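PDB 2D5W: peptide ABC transporter, peptide-binding protein from Thermus thermophilus, which probably binds oligopeptides outside the cell membrane and delivers them to an ABC transporter for uptake, as solute-binding proteins of its family do. Local coordinates for residues I161-A173 against L185-A197. Residues are numbered along the deposited sequence; the frame is centred on the assembly and turned at random.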
# COMPACT_ATOMS: atom_id res chain seq x y z
N ILE A 161 4.89 -20.79 16.25
CA ILE A 161 3.45 -20.61 16.29
C ILE A 161 2.75 -21.11 15.03
O ILE A 161 1.77 -21.86 15.11
CB ILE A 161 3.08 -19.11 16.47
CG1 ILE A 161 3.58 -18.60 17.82
CG2 ILE A 161 1.57 -18.92 16.32
CD1 ILE A 161 2.98 -19.31 19.03
N MET A 162 3.27 -20.72 13.88
CA MET A 162 2.65 -21.08 12.60
C MET A 162 3.24 -22.28 11.87
O MET A 162 2.60 -22.82 10.97
CB MET A 162 2.71 -19.86 11.66
CG MET A 162 2.13 -18.59 12.26
SD MET A 162 2.35 -17.15 11.19
CE MET A 162 0.97 -17.34 10.07
N GLY A 163 4.44 -22.69 12.26
CA GLY A 163 5.12 -23.81 11.62
C GLY A 163 4.38 -25.13 11.58
O GLY A 163 4.30 -25.76 10.53
N PRO A 164 3.85 -25.60 12.72
CA PRO A 164 3.13 -26.88 12.71
C PRO A 164 2.00 -26.93 11.68
O PRO A 164 1.87 -27.89 10.93
CB PRO A 164 2.62 -26.99 14.15
CG PRO A 164 3.72 -26.31 14.93
CD PRO A 164 3.99 -25.08 14.09
N GLU A 165 1.18 -25.88 11.63
CA GLU A 165 0.09 -25.85 10.67
C GLU A 165 0.65 -25.78 9.25
O GLU A 165 0.12 -26.42 8.34
CB GLU A 165 -0.83 -24.66 10.92
CG GLU A 165 -1.97 -24.54 9.91
CD GLU A 165 -2.98 -25.67 10.00
OE1 GLU A 165 -3.80 -25.81 9.07
OE2 GLU A 165 -2.96 -26.41 11.01
N TRP A 166 1.72 -25.01 9.06
CA TRP A 166 2.33 -24.88 7.74
C TRP A 166 2.76 -26.24 7.21
O TRP A 166 2.59 -26.54 6.03
CB TRP A 166 3.53 -23.93 7.80
CG TRP A 166 4.31 -23.88 6.51
CD1 TRP A 166 5.61 -24.26 6.33
CD2 TRP A 166 3.83 -23.46 5.23
NE1 TRP A 166 5.96 -24.10 5.01
CE2 TRP A 166 4.89 -23.61 4.31
CE3 TRP A 166 2.60 -22.96 4.76
CZ2 TRP A 166 4.77 -23.29 2.95
CZ3 TRP A 166 2.48 -22.64 3.41
CH2 TRP A 166 3.56 -22.81 2.52
N GLU A 167 3.31 -27.08 8.08
CA GLU A 167 3.75 -28.41 7.65
C GLU A 167 2.55 -29.20 7.13
O GLU A 167 2.66 -29.94 6.15
CB GLU A 167 4.42 -29.16 8.81
CG GLU A 167 5.75 -28.57 9.24
CD GLU A 167 6.75 -28.47 8.09
OE1 GLU A 167 6.94 -29.49 7.39
OE2 GLU A 167 7.33 -27.39 7.90
N ARG A 168 1.41 -29.05 7.79
CA ARG A 168 0.20 -29.75 7.35
C ARG A 168 -0.27 -29.18 6.02
O ARG A 168 -0.70 -29.93 5.13
CB ARG A 168 -0.90 -29.61 8.40
CG ARG A 168 -0.64 -30.41 9.68
CD ARG A 168 -1.87 -30.43 10.58
NE ARG A 168 -2.05 -29.18 11.32
CZ ARG A 168 -1.34 -28.84 12.39
NH1 ARG A 168 -0.41 -29.65 12.86
NH2 ARG A 168 -1.58 -27.68 13.00
N VAL A 169 -0.18 -27.87 5.87
CA VAL A 169 -0.58 -27.21 4.63
C VAL A 169 0.31 -27.67 3.48
O VAL A 169 -0.19 -27.98 2.39
CB VAL A 169 -0.51 -25.67 4.78
CG1 VAL A 169 -0.76 -24.99 3.43
CG2 VAL A 169 -1.54 -25.20 5.80
N LYS A 170 1.61 -27.74 3.71
CA LYS A 170 2.55 -28.19 2.68
C LYS A 170 2.22 -29.61 2.24
O LYS A 170 2.25 -29.91 1.04
CB LYS A 170 3.99 -28.16 3.20
CG LYS A 170 4.59 -26.77 3.31
CD LYS A 170 6.10 -26.85 3.50
CE LYS A 170 6.48 -27.60 4.76
NZ LYS A 170 7.96 -27.70 4.91
N ALA A 171 1.92 -30.47 3.20
CA ALA A 171 1.59 -31.86 2.88
C ALA A 171 0.36 -31.91 1.98
O ALA A 171 0.32 -32.69 1.03
CB ALA A 171 1.34 -32.65 4.17
N ALA A 172 -0.63 -31.08 2.28
CA ALA A 172 -1.85 -31.04 1.49
C ALA A 172 -1.60 -30.45 0.11
O ALA A 172 -2.21 -30.87 -0.87
CB ALA A 172 -2.92 -30.23 2.22
N ALA A 173 -0.69 -29.49 0.03
CA ALA A 173 -0.37 -28.84 -1.23
C ALA A 173 0.31 -29.78 -2.23
O ALA A 173 0.24 -29.55 -3.44
CB ALA A 173 0.52 -27.62 -0.98
N LEU A 185 -5.64 -24.57 -4.68
CA LEU A 185 -4.35 -24.24 -4.09
C LEU A 185 -4.41 -22.86 -3.43
O LEU A 185 -3.88 -22.66 -2.33
CB LEU A 185 -3.26 -24.26 -5.16
CG LEU A 185 -1.83 -24.06 -4.67
CD1 LEU A 185 -1.46 -25.10 -3.62
CD2 LEU A 185 -0.89 -24.15 -5.86
N ASN A 186 -5.06 -21.91 -4.10
CA ASN A 186 -5.19 -20.56 -3.56
C ASN A 186 -5.98 -20.62 -2.25
O ASN A 186 -5.62 -19.97 -1.27
CB ASN A 186 -5.90 -19.66 -4.57
CG ASN A 186 -6.12 -18.25 -4.05
OD1 ASN A 186 -7.23 -17.88 -3.69
ND2 ASN A 186 -5.05 -17.46 -4.01
N GLU A 187 -7.06 -21.40 -2.24
CA GLU A 187 -7.88 -21.54 -1.04
C GLU A 187 -7.07 -22.14 0.11
O GLU A 187 -7.19 -21.71 1.25
CB GLU A 187 -9.09 -22.43 -1.34
CG GLU A 187 -9.98 -22.70 -0.13
CD GLU A 187 -11.25 -23.44 -0.49
OE1 GLU A 187 -11.16 -24.53 -1.10
OE2 GLU A 187 -12.35 -22.93 -0.17
N LEU A 188 -6.25 -23.14 -0.20
CA LEU A 188 -5.43 -23.79 0.81
C LEU A 188 -4.52 -22.79 1.50
O LEU A 188 -4.44 -22.75 2.73
CB LEU A 188 -4.58 -24.89 0.17
CG LEU A 188 -3.72 -25.72 1.13
CD1 LEU A 188 -4.61 -26.69 1.90
CD2 LEU A 188 -2.68 -26.49 0.33
N TYR A 189 -3.82 -21.98 0.72
CA TYR A 189 -2.92 -21.00 1.29
C TYR A 189 -3.64 -19.86 2.01
O TYR A 189 -3.19 -19.41 3.06
CB TYR A 189 -1.97 -20.45 0.22
CG TYR A 189 -0.98 -21.47 -0.30
CD1 TYR A 189 -0.36 -22.37 0.57
CD2 TYR A 189 -0.63 -21.51 -1.64
CE1 TYR A 189 0.59 -23.29 0.11
CE2 TYR A 189 0.32 -22.42 -2.11
CZ TYR A 189 0.92 -23.30 -1.23
OH TYR A 189 1.87 -24.19 -1.69
N ARG A 190 -4.77 -19.40 1.46
CA ARG A 190 -5.51 -18.33 2.13
C ARG A 190 -5.97 -18.81 3.50
O ARG A 190 -5.86 -18.09 4.49
CB ARG A 190 -6.74 -17.90 1.32
CG ARG A 190 -6.45 -17.23 -0.01
CD ARG A 190 -7.73 -16.77 -0.70
NE ARG A 190 -8.27 -15.52 -0.16
CZ ARG A 190 -9.31 -15.44 0.67
NH1 ARG A 190 -9.95 -16.53 1.07
NH2 ARG A 190 -9.72 -14.25 1.09
N ASN A 191 -6.49 -20.04 3.54
CA ASN A 191 -6.99 -20.59 4.80
C ASN A 191 -5.89 -20.72 5.84
O ASN A 191 -6.15 -20.61 7.04
CB ASN A 191 -7.67 -21.95 4.56
CG ASN A 191 -8.99 -21.81 3.82
OD1 ASN A 191 -9.56 -20.72 3.75
ND2 ASN A 191 -9.48 -22.91 3.28
N PHE A 192 -4.66 -20.96 5.40
CA PHE A 192 -3.53 -21.06 6.31
C PHE A 192 -3.39 -19.74 7.07
O PHE A 192 -3.38 -19.72 8.30
CB PHE A 192 -2.25 -21.37 5.53
CG PHE A 192 -0.98 -21.16 6.32
CD1 PHE A 192 -0.74 -21.89 7.48
CD2 PHE A 192 -0.04 -20.23 5.90
CE1 PHE A 192 0.44 -21.69 8.21
CE2 PHE A 192 1.13 -20.03 6.62
CZ PHE A 192 1.37 -20.76 7.78
N PHE A 193 -3.29 -18.64 6.34
CA PHE A 193 -3.14 -17.33 6.98
C PHE A 193 -4.37 -16.96 7.81
O PHE A 193 -4.23 -16.40 8.90
CB PHE A 193 -2.88 -16.25 5.92
CG PHE A 193 -1.61 -16.48 5.14
CD1 PHE A 193 -0.37 -16.42 5.76
CD2 PHE A 193 -1.67 -16.76 3.78
CE1 PHE A 193 0.80 -16.66 5.04
CE2 PHE A 193 -0.51 -17.00 3.05
CZ PHE A 193 0.73 -16.95 3.68
N LEU A 194 -5.56 -17.28 7.31
CA LEU A 194 -6.78 -16.95 8.03
C LEU A 194 -6.87 -17.57 9.42
O LEU A 194 -7.47 -16.99 10.32
CB LEU A 194 -8.01 -17.33 7.20
CG LEU A 194 -8.24 -16.45 5.97
CD1 LEU A 194 -9.37 -17.02 5.12
CD2 LEU A 194 -8.56 -15.02 6.40
N LYS A 195 -6.28 -18.75 9.60
CA LYS A 195 -6.31 -19.39 10.92
C LYS A 195 -5.59 -18.54 11.96
O LYS A 195 -5.82 -18.69 13.16
CB LYS A 195 -5.66 -20.77 10.85
CG LYS A 195 -6.54 -21.84 10.23
CD LYS A 195 -5.89 -23.21 10.32
CE LYS A 195 -6.79 -24.29 9.74
NZ LYS A 195 -7.15 -24.01 8.32
N PHE A 196 -4.73 -17.65 11.49
CA PHE A 196 -3.94 -16.79 12.37
C PHE A 196 -4.20 -15.30 12.14
O PHE A 196 -3.39 -14.47 12.57
CB PHE A 196 -2.45 -17.04 12.13
CG PHE A 196 -2.02 -18.46 12.35
CD1 PHE A 196 -1.63 -18.89 13.61
CD2 PHE A 196 -1.98 -19.36 11.29
CE1 PHE A 196 -1.21 -20.20 13.81
CE2 PHE A 196 -1.56 -20.67 11.48
CZ PHE A 196 -1.17 -21.10 12.75
N ALA A 197 -5.30 -14.94 11.49
CA ALA A 197 -5.50 -13.53 11.18
C ALA A 197 -6.89 -12.93 11.33
O ALA A 197 -7.08 -11.76 10.99
CB ALA A 197 -4.97 -13.26 9.77
O HOH W 1 -4.67 -24.03 7.18
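OE1 of Glu165 faces Lys195 NZ across a long salt bridge of 3.9 Å, and a water closes the gap, donating to OE1 and accepting from NZ, 2.7 Å from each. The other oxygen, OE2, is gripped side-on by two nitrogens of Arg168, NH2 at 2.7 Å and NE from above the carboxylate plane, so one acid serves two bases. With CG opposite the backbone N (chi1 178°), Glu165 runs alongside Phe192 in the opposite sense and lays CG against that ring's edge; the bend at chi2 (68°) then turns the carboxylate nearly coplanar with the ring. A glutamine in its place would probably weaken the hold on Arg168 and leave Lys195 without its charged mate. Helices 159-173 and 182-194 follow one another as an antiparallel helical hairpin, segment axes 10.4 Å apart, packed on helix 101-112 in the family 5 region, the contact centre about 24 Å from the chain centre. Phe192 is the knob between them, seated among Met162, Glu165, Trp166 and Val169. Trp166 CE3 lies over one Phe192 face, 3.8 Å from CE2, and its six-membered ring extends the aromatic cluster to Tyr189, near parallel but slid aside. Trp166 NE1 hydrogen-bonds Glu109 OE2 and its ring meets Phe106 edge-to-face, joining the pair to helix 101-112. Towards the loop after helix 182-194, Met162 sets CG squarely over the centre of the Phe196 ring (3.9 Å), its SD farther above the same face. At the other end Leu188 pushes CD2 to 3.6 Å from Ala173 CB.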